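Local coordinates for putative type VI secretion protein (Escherichia coli, PDB 6SK0), which forms the trimeric spike at the tip of a type VI secretion system, probably helping to puncture target cells and to carry a phospholipase effector, at residues G491-V495 with R505-K509; G522-N528 with A544-D550; E579-L584 with M626-A630. All coordinates share one frame; numbering follows the deposited sequence.

Contact 1. Residues G491-V495 with R505-K509; sequences GTRNV and RMEDK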
ATOM      1  N   GLY A 491      -2.333   0.985 -52.032  1.00 62.13           N
ATOM      2  CA  GLY A 491      -0.937   1.321 -51.829  1.00 62.13           C
ATOM      3  C   GLY A 491      -0.483   1.130 -50.396  1.00 62.13           C
ATOM      4  O   GLY A 491      -0.932   1.838 -49.496  1.00 62.13           O
ATOM      5  N   THR A 492       0.401   0.157 -50.190  1.00 60.93           N
ATOM      6  CA  THR A 492       1.012  -0.176 -48.905  1.00 60.93           C
ATOM      7  C   THR A 492       0.001  -0.562 -47.831  1.00 60.93           C
ATOM      8  O   THR A 492       0.351  -0.600 -46.650  1.00 60.93           O
ATOM      9  CB  THR A 492       1.899   0.966 -48.382  1.00 60.93           C
ATOM     10  OG1 THR A 492       1.083   2.077 -47.993  1.00 60.93           O
ATOM     11  CG2 THR A 492       2.889   1.407 -49.447  1.00 60.93           C
ATOM     12  N   ARG A 493      -1.236  -0.876 -48.200  1.00 59.48           N
ATOM     13  CA  ARG A 493      -2.243  -1.323 -47.247  1.00 59.48           C
ATOM     14  C   ARG A 493      -2.821  -2.645 -47.724  1.00 59.48           C
ATOM     15  O   ARG A 493      -3.533  -2.689 -48.733  1.00 59.48           O
ATOM     16  CB  ARG A 493      -3.348  -0.283 -47.074  1.00 59.48           C
ATOM     17  CG  ARG A 493      -3.000   0.802 -46.083  1.00 59.48           C
ATOM     18  CD  ARG A 493      -4.221   1.343 -45.371  1.00 59.48           C
ATOM     19  NE  ARG A 493      -3.839   2.274 -44.316  1.00 59.48           N
ATOM     20  CZ  ARG A 493      -4.693   2.859 -43.485  1.00 59.48           C
ATOM     21  NH1 ARG A 493      -5.990   2.613 -43.585  1.00 59.48           N
ATOM     22  NH2 ARG A 493      -4.250   3.692 -42.557  1.00 59.48           N
ATOM     23  N   ASN A 494      -2.499  -3.716 -47.012  1.00 59.45           N
ATOM     24  CA  ASN A 494      -3.083  -5.029 -47.240  1.00 59.45           C
ATOM     25  C   ASN A 494      -4.191  -5.229 -46.218  1.00 59.45           C
ATOM     26  O   ASN A 494      -3.942  -5.170 -45.010  1.00 59.45           O
ATOM     27  CB  ASN A 494      -2.029  -6.127 -47.123  1.00 59.45           C
ATOM     28  CG  ASN A 494      -0.920  -5.970 -48.131  1.00 59.45           C
ATOM     29  OD1 ASN A 494       0.210  -5.636 -47.781  1.00 59.45           O
ATOM     30  ND2 ASN A 494      -1.235  -6.207 -49.396  1.00 59.45           N
ATOM     31  N   VAL A 495      -5.409  -5.446 -46.700  1.00 59.24           N
ATOM     32  CA  VAL A 495      -6.588  -5.499 -45.848  1.00 59.24           C
ATOM     33  C   VAL A 495      -7.319  -6.806 -46.095  1.00 59.24           C
ATOM     34  O   VAL A 495      -7.698  -7.106 -47.233  1.00 59.24           O
ATOM     35  CB  VAL A 495      -7.526  -4.308 -46.093  1.00 59.24           C
ATOM     36  CG1 VAL A 495      -8.588  -4.258 -45.020  1.00 59.24           C
ATOM     37  CG2 VAL A 495      -6.740  -3.013 -46.121  1.00 59.24           C
ATOM     38  N   ARG A 505      -5.748  -5.409 -41.014  1.00 54.36           N
ATOM     39  CA  ARG A 505      -5.100  -4.445 -41.886  1.00 54.36           C
ATOM     40  C   ARG A 505      -3.613  -4.411 -41.588  1.00 54.36           C
ATOM     41  O   ARG A 505      -3.209  -4.326 -40.426  1.00 54.36           O
ATOM     42  CB  ARG A 505      -5.711  -3.055 -41.713  1.00 54.36           C
ATOM     43  CG  ARG A 505      -5.173  -2.030 -42.678  1.00 54.36           C
ATOM     44  CD  ARG A 505      -5.920  -0.719 -42.561  1.00 54.36           C
ATOM     45  NE  ARG A 505      -5.458   0.073 -41.429  1.00 54.36           N
ATOM     46  CZ  ARG A 505      -6.240   0.858 -40.701  1.00 54.36           C
ATOM     47  NH1 ARG A 505      -5.736   1.547 -39.690  1.00 54.36           N
ATOM     48  NH2 ARG A 505      -7.529   0.956 -40.988  1.00 54.36           N
ATOM     49  N   MET A 506      -2.807  -4.486 -42.639  1.00 56.12           N
ATOM     50  CA  MET A 506      -1.361  -4.355 -42.541  1.00 56.12           C
ATOM     51  C   MET A 506      -0.938  -3.157 -43.372  1.00 56.12           C
ATOM     52  O   MET A 506      -1.124  -3.147 -44.591  1.00 56.12           O
ATOM     53  CB  MET A 506      -0.660  -5.627 -43.011  1.00 56.12           C
ATOM     54  CG  MET A 506      -0.894  -6.811 -42.105  1.00 56.12           C
ATOM     55  SD  MET A 506       0.135  -8.230 -42.495  1.00 56.12           S
ATOM     56  CE  MET A 506      -0.296  -9.342 -41.166  1.00 56.12           C
ATOM     57  N   GLU A 507      -0.394  -2.148 -42.712  1.00 56.44           N
ATOM     58  CA  GLU A 507       0.076  -0.940 -43.370  1.00 56.44           C
ATOM     59  C   GLU A 507       1.565  -1.081 -43.649  1.00 56.44           C
ATOM     60  O   GLU A 507       2.357  -1.263 -42.722  1.00 56.44           O
ATOM     61  CB  GLU A 507      -0.205   0.285 -42.507  1.00 56.44           C
ATOM     62  CG  GLU A 507       0.511   1.533 -42.949  1.00 56.44           C
ATOM     63  CD  GLU A 507       0.032   2.027 -44.296  1.00 56.44           C
ATOM     64  OE1 GLU A 507      -1.036   2.666 -44.359  1.00 56.44           O
ATOM     65  OE2 GLU A 507       0.726   1.779 -45.297  1.00 56.44           O
ATOM     66  N   ASP A 508       1.941  -0.982 -44.916  1.00 58.89           N
ATOM     67  CA  ASP A 508       3.309  -1.223 -45.350  1.00 58.89           C
ATOM     68  C   ASP A 508       4.152   0.031 -45.473  1.00 58.89           C
ATOM     69  O   ASP A 508       5.351  -0.084 -45.734  1.00 58.89           O
ATOM     70  CB  ASP A 508       3.316  -1.936 -46.696  1.00 58.89           C
ATOM     71  CG  ASP A 508       3.007  -3.388 -46.576  1.00 58.89           C
ATOM     72  OD1 ASP A 508       3.810  -4.179 -47.103  1.00 58.89           O
ATOM     73  OD2 ASP A 508       1.990  -3.739 -45.943  1.00 58.89           O
ATOM     74  N   LYS A 509       3.572   1.212 -45.313  1.00 57.44           N
ATOM     75  CA  LYS A 509       4.332   2.433 -45.528  1.00 57.44           C
ATOM     76  C   LYS A 509       5.550   2.452 -44.618  1.00 57.44           C
ATOM     77  O   LYS A 509       5.421   2.383 -43.393  1.00 57.44           O
ATOM     78  CB  LYS A 509       3.455   3.655 -45.287  1.00 57.44           C
ATOM     79  CG  LYS A 509       4.178   4.959 -45.509  1.00 57.44           C
ATOM     80  CD  LYS A 509       3.528   6.089 -44.762  1.00 57.44           C
ATOM     81  CE  LYS A 509       3.543   7.347 -45.595  1.00 57.44           C
ATOM     82  NZ  LYS A 509       2.961   8.483 -44.849  1.00 57.44           N
TER
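Arg-493 and Glu-507 sit opposite each other as a non-hydrogen-bonded pair of two adjacent antiparallel strands and join in a salt bridge, NE to OE1 at 2.8 Å. The carboxylate oxygen lies in the guanidinium plane, while NE meets OE1 from above the carboxylate plane. Glu-507 can reach across because its chain, with CG anti to the backbone N (chi1 167°), bends at the next bond. Its other oxygen, OE2, lies 2.7 Å from Thr-492 OG1 and takes the backbone N-H of Lys-509 on its anti side, so one carboxylate serves both the strand pair and the turn beyond it.

Stacking comes next. The guanidinium of Arg-493 lies flat on that of Arg-505, planes 17° apart and centres 3.8 Å apart, NH1 of Arg-493 sitting over the rim of its neighbour. Glu-507, at the edge of Arg-493, probably supplies a compensating negative charge to the stacked pair. Beside them, the branched Val-495 lays CG2 along the aliphatic CG of Arg-505, 3.9 Å away.

Backbone bonds fix the register. Asn-494 and Met-506 form the hydrogen-bonded pair, exchanging bonds in both directions, with Asn-494 N to Met-506 O at 2.8 Å.

These segments belong to the hairpin of strands 493-497 and 503-507. Strand 514-519 bonds to the far edge of 503-507, with His-514 touching both arginines and Glu-507; Val-533 of strand 532-533 also touches the arginines. On the opposite face Asn-494 and Met-506 pack on Thr-498 of the second subunit.

Contact 2. Residues G522-N528 with A544-D550; sequences GGKTQLN and AELRTDD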
ATOM      1  N   GLY A 522     -18.428  -4.228 -29.430  1.00 47.21           N
ATOM      2  CA  GLY A 522     -17.934  -3.590 -28.228  1.00 47.21           C
ATOM      3  C   GLY A 522     -17.226  -2.287 -28.509  1.00 47.21           C
ATOM      4  O   GLY A 522     -16.075  -2.098 -28.107  1.00 47.21           O
ATOM      5  N   GLY A 523     -17.916  -1.370 -29.180  1.00 48.63           N
ATOM      6  CA  GLY A 523     -17.180  -0.294 -29.770  1.00 48.63           C
ATOM      7  C   GLY A 523     -16.274  -0.940 -30.794  1.00 48.63           C
ATOM      8  O   GLY A 523     -16.562  -1.993 -31.345  1.00 48.63           O
ATOM      9  N   LYS A 524     -15.136  -0.326 -31.026  1.00 47.43           N
ATOM     10  CA  LYS A 524     -14.140  -0.962 -31.874  1.00 47.43           C
ATOM     11  C   LYS A 524     -13.205  -1.751 -30.966  1.00 47.43           C
ATOM     12  O   LYS A 524     -12.292  -1.194 -30.361  1.00 47.43           O
ATOM     13  CB  LYS A 524     -13.406   0.079 -32.705  1.00 47.43           C
ATOM     14  CG  LYS A 524     -14.312   0.829 -33.656  1.00 47.43           C
ATOM     15  CD  LYS A 524     -13.531   1.424 -34.803  1.00 47.43           C
ATOM     16  CE  LYS A 524     -14.417   2.242 -35.725  1.00 47.43           C
ATOM     17  NZ  LYS A 524     -15.559   1.459 -36.248  1.00 47.43           N
ATOM     18  N   THR A 525     -13.457  -3.047 -30.833  1.00 45.34           N
ATOM     19  CA  THR A 525     -12.542  -3.924 -30.113  1.00 45.34           C
ATOM     20  C   THR A 525     -11.381  -4.253 -31.036  1.00 45.34           C
ATOM     21  O   THR A 525     -11.566  -4.888 -32.076  1.00 45.34           O
ATOM     22  CB  THR A 525     -13.248  -5.182 -29.627  1.00 45.34           C
ATOM     23  OG1 THR A 525     -14.341  -4.811 -28.788  1.00 45.34           O
ATOM     24  CG2 THR A 525     -12.300  -6.052 -28.839  1.00 45.34           C
ATOM     25  N   GLN A 526     -10.190  -3.795 -30.676  1.00 44.11           N
ATOM     26  CA  GLN A 526      -9.073  -3.796 -31.603  1.00 44.11           C
ATOM     27  C   GLN A 526      -7.788  -4.191 -30.908  1.00 44.11           C
ATOM     28  O   GLN A 526      -7.598  -3.965 -29.712  1.00 44.11           O
ATOM     29  CB  GLN A 526      -8.857  -2.424 -32.248  1.00 44.11           C
ATOM     30  CG  GLN A 526     -10.088  -1.772 -32.786  1.00 44.11           C
ATOM     31  CD  GLN A 526      -9.794  -0.449 -33.434  1.00 44.11           C
ATOM     32  OE1 GLN A 526      -8.934   0.294 -32.980  1.00 44.11           O
ATOM     33  NE2 GLN A 526     -10.507  -0.146 -34.502  1.00 44.11           N
ATOM     34  N   LEU A 527      -6.898  -4.771 -31.695  1.00 42.93           N
ATOM     35  CA  LEU A 527      -5.484  -4.851 -31.380  1.00 42.93           C
ATOM     36  C   LEU A 527      -4.757  -4.038 -32.439  1.00 42.93           C
ATOM     37  O   LEU A 527      -4.824  -4.357 -33.628  1.00 42.93           O
ATOM     38  CB  LEU A 527      -4.994  -6.290 -31.347  1.00 42.93           C
ATOM     39  CG  LEU A 527      -3.487  -6.408 -31.145  1.00 42.93           C
ATOM     40  CD1 LEU A 527      -3.114  -6.094 -29.714  1.00 42.93           C
ATOM     41  CD2 LEU A 527      -3.009  -7.774 -31.540  1.00 42.93           C
ATOM     42  N   ASN A 528      -4.092  -2.978 -32.011  1.00 43.49           N
ATOM     43  CA  ASN A 528      -3.352  -2.093 -32.898  1.00 43.49           C
ATOM     44  C   ASN A 528      -1.873  -2.212 -32.574  1.00 43.49           C
ATOM     45  O   ASN A 528      -1.459  -1.940 -31.443  1.00 43.49           O
ATOM     46  CB  ASN A 528      -3.833  -0.652 -32.754  1.00 43.49           C
ATOM     47  CG  ASN A 528      -5.310  -0.510 -33.027  1.00 43.49           C
ATOM     48  OD1 ASN A 528      -5.799  -0.939 -34.061  1.00 43.49           O
ATOM     49  ND2 ASN A 528      -6.030   0.080 -32.092  1.00 43.49           N
ATOM     50  N   ALA A 544       1.601  -0.978 -28.979  1.00 42.18           N
ATOM     51  CA  ALA A 544       0.560  -1.989 -28.996  1.00 42.18           C
ATOM     52  C   ALA A 544      -0.619  -1.485 -28.184  1.00 42.18           C
ATOM     53  O   ALA A 544      -0.462  -1.101 -27.021  1.00 42.18           O
ATOM     54  CB  ALA A 544       1.075  -3.315 -28.447  1.00 42.18           C
ATOM     55  N   GLU A 545      -1.789  -1.474 -28.798  1.00 42.88           N
ATOM     56  CA  GLU A 545      -3.014  -1.077 -28.127  1.00 42.88           C
ATOM     57  C   GLU A 545      -4.016  -2.215 -28.211  1.00 42.88           C
ATOM     58  O   GLU A 545      -4.365  -2.665 -29.305  1.00 42.88           O
ATOM     59  CB  GLU A 545      -3.598   0.197 -28.730  1.00 42.88           C
ATOM     60  CG  GLU A 545      -4.831   0.678 -28.000  1.00 42.88           C
ATOM     61  CD  GLU A 545      -5.634   1.683 -28.796  1.00 42.88           C
ATOM     62  OE1 GLU A 545      -5.783   1.501 -30.018  1.00 42.88           O
ATOM     63  OE2 GLU A 545      -6.122   2.657 -28.199  1.00 42.88           O
ATOM     64  N   LEU A 546      -4.456  -2.682 -27.062  1.00 41.00           N
ATOM     65  CA  LEU A 546      -5.592  -3.578 -26.949  1.00 41.00           C
ATOM     66  C   LEU A 546      -6.724  -2.775 -26.332  1.00 41.00           C
ATOM     67  O   LEU A 546      -6.624  -2.332 -25.184  1.00 41.00           O
ATOM     68  CB  LEU A 546      -5.245  -4.798 -26.107  1.00 41.00           C
ATOM     69  CG  LEU A 546      -6.315  -5.878 -26.079  1.00 41.00           C
ATOM     70  CD1 LEU A 546      -6.571  -6.406 -27.482  1.00 41.00           C
ATOM     71  CD2 LEU A 546      -5.900  -6.984 -25.140  1.00 41.00           C
ATOM     72  N   ARG A 547      -7.781  -2.562 -27.095  1.00 42.98           N
ATOM     73  CA  ARG A 547      -8.819  -1.638 -26.681  1.00 42.98           C
ATOM     74  C   ARG A 547     -10.192  -2.186 -27.020  1.00 42.98           C
ATOM     75  O   ARG A 547     -10.368  -2.923 -27.990  1.00 42.98           O
ATOM     76  CB  ARG A 547      -8.625  -0.273 -27.325  1.00 42.98           C
ATOM     77  CG  ARG A 547      -8.578  -0.320 -28.822  1.00 42.98           C
ATOM     78  CD  ARG A 547      -9.423   0.759 -29.409  1.00 42.98           C
ATOM     79  NE  ARG A 547     -10.840   0.556 -29.157  1.00 42.98           N
ATOM     80  CZ  ARG A 547     -11.573   1.314 -28.351  1.00 42.98           C
ATOM     81  NH1 ARG A 547     -12.858   1.058 -28.190  1.00 42.98           N
ATOM     82  NH2 ARG A 547     -11.021   2.330 -27.709  1.00 42.98           N
ATOM     83  N   THR A 548     -11.162  -1.802 -26.206  1.00 43.26           N
ATOM     84  CA  THR A 548     -12.551  -2.194 -26.362  1.00 43.26           C
ATOM     85  C   THR A 548     -13.378  -1.289 -25.471  1.00 43.26           C
ATOM     86  O   THR A 548     -12.889  -0.762 -24.473  1.00 43.26           O
ATOM     87  CB  THR A 548     -12.780  -3.670 -25.999  1.00 43.26           C
ATOM     88  OG1 THR A 548     -14.155  -4.007 -26.188  1.00 43.26           O
ATOM     89  CG2 THR A 548     -12.414  -3.940 -24.556  1.00 43.26           C
ATOM     90  N   ASP A 549     -14.636  -1.113 -25.845  1.00 45.79           N
ATOM     91  CA  ASP A 549     -15.596  -0.494 -24.948  1.00 45.79           C
ATOM     92  C   ASP A 549     -16.112  -1.468 -23.902  1.00 45.79           C
ATOM     93  O   ASP A 549     -16.684  -1.037 -22.900  1.00 45.79           O
ATOM     94  CB  ASP A 549     -16.763   0.083 -25.749  1.00 45.79           C
ATOM     95  CG  ASP A 549     -16.370   1.309 -26.549  1.00 45.79           C
ATOM     96  OD1 ASP A 549     -15.220   1.764 -26.430  1.00 45.79           O
ATOM     97  OD2 ASP A 549     -17.218   1.826 -27.302  1.00 45.79           O
ATOM     98  N   ASP A 550     -15.916  -2.758 -24.121  1.00 45.23           N
ATOM     99  CA  ASP A 550     -16.332  -3.824 -23.224  1.00 45.23           C
ATOM    100  C   ASP A 550     -15.193  -4.168 -22.265  1.00 45.23           C
ATOM    101  O   ASP A 550     -14.337  -3.334 -21.969  1.00 45.23           O
ATOM    102  CB  ASP A 550     -16.812  -5.026 -24.033  1.00 45.23           C
ATOM    103  CG  ASP A 550     -18.050  -4.723 -24.825  1.00 45.23           C
ATOM    104  OD1 ASP A 550     -18.678  -3.678 -24.560  1.00 45.23           O
ATOM    105  OD2 ASP A 550     -18.409  -5.528 -25.703  1.00 45.23           O
TER
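Arg-547 reaches over to the loop that leads into the neighbouring strand and grips a backbone carbonyl there: NE donates to Lys-524 O at 2.6 Å, with an N-H...O angle of 167°, and NH1 adds a weak bond to the same oxygen. CG stands between the backbone N and carbonyl carbon (chi1 57°), and bends at the next two bonds turn the guanidinium edge toward Lys-524. NH1 also makes a salt bridge to Asp-549 OD1.

A row of polar side chains runs along the same face. Asn-528 ND2 donates to Glu-545 OE1 at 2.5 Å, a short distance whose exact value is doubtful, and, within its own strand, to Gln-526 OE1 at 3.0 Å, so a single amide nitrogen spends itself on two acceptors. Glu-545 OE1 also pairs with Arg-540. On the other face Leu-527 and Leu-546 bring their CD1 atoms to 4.1 Å.

Where the strands end, the small, branched Thr-525 and Thr-548 lie alongside each other, OG1 to OG1 2.7 Å; Thr-525 OG1 is also bonded to Tyr-521 O. Thr-548 OG1 accepts from Asp-550 N in an ST turn. Lacking side chains, Gly-522 and Gly-523 bring their CA atoms close to Asp-550 OD2 and Asp-549 OD2 respectively, and Gly-522 O receives Asp-549 N at 2.9 Å.

Strand 544-548 pairs in parallel with a strand of the second subunit. Much of the charge in this largely buried contact has an opposite partner, which probably lowers the cost of burying it, and Arg-547 ties strand and turn to the third subunit, where NH2 bonds to Gln-567 O.

Contact 3. Residues E579-L584 with M626-A630; sequences EAIRQL and MLLHA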
ATOM      1  N   GLU A 579      15.788  -6.655 -14.399  1.00 45.58           N
ATOM      2  CA  GLU A 579      15.610  -5.467 -13.577  1.00 45.58           C
ATOM      3  C   GLU A 579      14.504  -5.669 -12.548  1.00 45.58           C
ATOM      4  O   GLU A 579      14.637  -5.250 -11.392  1.00 45.58           O
ATOM      5  CB  GLU A 579      15.326  -4.254 -14.457  1.00 45.58           C
ATOM      6  CG  GLU A 579      15.292  -2.933 -13.704  1.00 45.58           C
ATOM      7  CD  GLU A 579      16.369  -2.811 -12.632  1.00 45.58           C
ATOM      8  OE1 GLU A 579      17.558  -3.033 -12.940  1.00 45.58           O
ATOM      9  OE2 GLU A 579      16.025  -2.482 -11.482  1.00 45.58           O
ATOM     10  N   ALA A 580      13.415  -6.325 -12.941  1.00 43.39           N
ATOM     11  CA  ALA A 580      12.366  -6.643 -11.982  1.00 43.39           C
ATOM     12  C   ALA A 580      12.885  -7.568 -10.888  1.00 43.39           C
ATOM     13  O   ALA A 580      12.522  -7.423  -9.717  1.00 43.39           O
ATOM     14  CB  ALA A 580      11.172  -7.268 -12.698  1.00 43.39           C
ATOM     15  N   ILE A 581      13.746  -8.517 -11.252  1.00 44.06           N
ATOM     16  CA  ILE A 581      14.312  -9.419 -10.259  1.00 44.06           C
ATOM     17  C   ILE A 581      15.237  -8.661  -9.318  1.00 44.06           C
ATOM     18  O   ILE A 581      15.252  -8.913  -8.111  1.00 44.06           O
ATOM     19  CB  ILE A 581      15.031 -10.591 -10.947  1.00 44.06           C
ATOM     20  CG1 ILE A 581      14.013 -11.603 -11.466  1.00 44.06           C
ATOM     21  CG2 ILE A 581      15.993 -11.268  -9.991  1.00 44.06           C
ATOM     22  CD1 ILE A 581      14.616 -12.654 -12.346  1.00 44.06           C
ATOM     23  N   ARG A 582      16.022  -7.728  -9.852  1.00 45.41           N
ATOM     24  CA  ARG A 582      16.841  -6.884  -8.995  1.00 45.41           C
ATOM     25  C   ARG A 582      15.978  -6.116  -8.008  1.00 45.41           C
ATOM     26  O   ARG A 582      16.325  -6.006  -6.830  1.00 45.41           O
ATOM     27  CB  ARG A 582      17.677  -5.926  -9.835  1.00 45.41           C
ATOM     28  CG  ARG A 582      18.970  -6.518 -10.338  1.00 45.41           C
ATOM     29  CD  ARG A 582      19.843  -5.473 -11.002  1.00 45.41           C
ATOM     30  NE  ARG A 582      19.298  -5.039 -12.283  1.00 45.41           N
ATOM     31  CZ  ARG A 582      19.423  -5.717 -13.418  1.00 45.41           C
ATOM     32  NH1 ARG A 582      20.075  -6.870 -13.436  1.00 45.41           N
ATOM     33  NH2 ARG A 582      18.890  -5.245 -14.534  1.00 45.41           N
ATOM     34  N   GLN A 583      14.841  -5.595  -8.468  1.00 42.59           N
ATOM     35  CA  GLN A 583      13.933  -4.901  -7.562  1.00 42.59           C
ATOM     36  C   GLN A 583      13.396  -5.835  -6.487  1.00 42.59           C
ATOM     37  O   GLN A 583      13.348  -5.470  -5.308  1.00 42.59           O
ATOM     38  CB  GLN A 583      12.784  -4.267  -8.343  1.00 42.59           C
ATOM     39  CG  GLN A 583      13.192  -3.097  -9.207  1.00 42.59           C
ATOM     40  CD  GLN A 583      14.072  -2.116  -8.470  1.00 42.59           C
ATOM     41  OE1 GLN A 583      15.180  -1.810  -8.897  1.00 42.59           O
ATOM     42  NE2 GLN A 583      13.584  -1.621  -7.357  1.00 42.59           N
ATOM     43  N   LEU A 584      12.985  -7.042  -6.874  1.00 42.12           N
ATOM     44  CA  LEU A 584      12.471  -7.996  -5.897  1.00 42.12           C
ATOM     45  C   LEU A 584      13.529  -8.345  -4.858  1.00 42.12           C
ATOM     46  O   LEU A 584      13.243  -8.379  -3.656  1.00 42.12           O
ATOM     47  CB  LEU A 584      11.978  -9.260  -6.597  1.00 42.12           C
ATOM     48  CG  LEU A 584      10.757  -9.133  -7.503  1.00 42.12           C
ATOM     49  CD1 LEU A 584      10.624 -10.365  -8.364  1.00 42.12           C
ATOM     50  CD2 LEU A 584       9.491  -8.889  -6.699  1.00 42.12           C
ATOM     51  N   MET A 626       1.889 -12.549 -10.265  1.00 38.68           N
ATOM     52  CA  MET A 626       1.797 -11.399 -11.138  1.00 38.68           C
ATOM     53  C   MET A 626       2.908 -10.441 -10.772  1.00 38.68           C
ATOM     54  O   MET A 626       3.048 -10.055  -9.610  1.00 38.68           O
ATOM     55  CB  MET A 626       0.443 -10.721 -11.026  1.00 38.68           C
ATOM     56  CG  MET A 626       0.100  -9.874 -12.217  1.00 38.68           C
ATOM     57  SD  MET A 626      -1.525  -9.151 -12.046  1.00 38.68           S
ATOM     58  CE  MET A 626      -1.073  -7.790 -11.012  1.00 38.68           C
ATOM     59  N   LEU A 627       3.704 -10.080 -11.758  1.00 37.77           N
ATOM     60  CA  LEU A 627       4.826  -9.181 -11.569  1.00 37.77           C
ATOM     61  C   LEU A 627       4.596  -7.958 -12.440  1.00 37.77           C
ATOM     62  O   LEU A 627       4.563  -8.059 -13.668  1.00 37.77           O
ATOM     63  CB  LEU A 627       6.139  -9.875 -11.907  1.00 37.77           C
ATOM     64  CG  LEU A 627       7.409  -9.058 -11.714  1.00 37.77           C
ATOM     65  CD1 LEU A 627       7.490  -8.498 -10.306  1.00 37.77           C
ATOM     66  CD2 LEU A 627       8.603  -9.925 -12.024  1.00 37.77           C
ATOM     67  N   LEU A 628       4.409  -6.818 -11.798  1.00 37.79           N
ATOM     68  CA  LEU A 628       4.317  -5.534 -12.466  1.00 37.79           C
ATOM     69  C   LEU A 628       5.602  -4.780 -12.191  1.00 37.79           C
ATOM     70  O   LEU A 628       5.940  -4.518 -11.033  1.00 37.79           O
ATOM     71  CB  LEU A 628       3.110  -4.740 -11.980  1.00 37.79           C
ATOM     72  CG  LEU A 628       1.783  -5.484 -11.870  1.00 37.79           C
ATOM     73  CD1 LEU A 628       0.708  -4.526 -11.421  1.00 37.79           C
ATOM     74  CD2 LEU A 628       1.408  -6.111 -13.183  1.00 37.79           C
ATOM     75  N   HIS A 629       6.326  -4.454 -13.246  1.00 39.62           N
ATOM     76  CA  HIS A 629       7.567  -3.723 -13.095  1.00 39.62           C
ATOM     77  C   HIS A 629       7.655  -2.636 -14.147  1.00 39.62           C
ATOM     78  O   HIS A 629       7.367  -2.876 -15.319  1.00 39.62           O
ATOM     79  CB  HIS A 629       8.782  -4.635 -13.199  1.00 39.62           C
ATOM     80  CG  HIS A 629      10.068  -3.886 -13.168  1.00 39.62           C
ATOM     81  ND1 HIS A 629      10.787  -3.601 -14.302  1.00 39.62           N
ATOM     82  CD2 HIS A 629      10.731  -3.304 -12.144  1.00 39.62           C
ATOM     83  CE1 HIS A 629      11.854  -2.899 -13.977  1.00 39.62           C
ATOM     84  NE2 HIS A 629      11.846  -2.709 -12.674  1.00 39.62           N
ATOM     85  N   ALA A 630       8.055  -1.447 -13.719  1.00 39.78           N
ATOM     86  CA  ALA A 630       8.336  -0.371 -14.623  1.00 39.78           C
ATOM     87  C   ALA A 630       9.618   0.262 -14.106  1.00 39.78           C
ATOM     88  O   ALA A 630       9.765   0.446 -12.892  1.00 39.78           O
ATOM     89  CB  ALA A 630       7.213   0.660 -14.708  1.00 39.78           C
TER
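His-629 gives the largest surface to this contact, laying its imidazole against the start of helix 578-600. Ala-580 CA and the carbonyl carbon of Glu-579 sit over one face of the ring, both offset toward its rim. Ala-580 CB makes an off-centre CH-pi contact, 4.0 Å from the ring centroid and 30° off the normal. At the far end of the ring, Glu-579 CG comes to 3.4 Å from CE1, while the CG of Gln-583 approaches NE2 at 3.7 Å. With CG anti to the backbone N (chi1 175°), the ring extends straight out from the strand to the helix.

Leu-627, two residues earlier and so on the same side of the strand, divides its branches: CD2 touches Ala-580 CB at 3.8 Å, whereas CD1 meets the methyls of Leu-584 tip to tip.

Ala-580 is the third main contributor. Its lone methyl fits between His-629 and Leu-627, and its smallness brings the helix backbone close, CA to CA of His-629 5.7 Å. The helical segment 579-584 crosses strand 626-629 at 100°, nearly square.

No hydrogen bond joins the two segments; ND1 of His-629 is bonded to Asp-565. Strand 626-629 also pairs with strand 559-563 and, in parallel, with a strand of the second subunit. The chemistry is thus van der Waals packing: Asp-565 probably settles the ring's rotation, while the backbone at Glu-579 and Ala-580, the alanine methyl and two CG methylenes lie against it.

The three contacts follow one another along the chain and along the long axis of the spike, each closing before the next opens. Contacts 1 and 2 share the antiparallel sheet that includes strands 493-497, 503-507, 525-529 and 539-548; their centres are 20 Å apart and their nearest atoms about 6 Å, with strand 514-519 between them. Contact 3 lies 27 Å from contact 2 and 37 Å from contact 1, centre to centre, where helix 578-600 meets the parallel pair 559-563 and 626-629. Within the chain, pairing thus changes from antiparallel to parallel, while strands of contacts 2 and 3 both pair in parallel with the second subunit, consistent with an elongated, intertwined trimer.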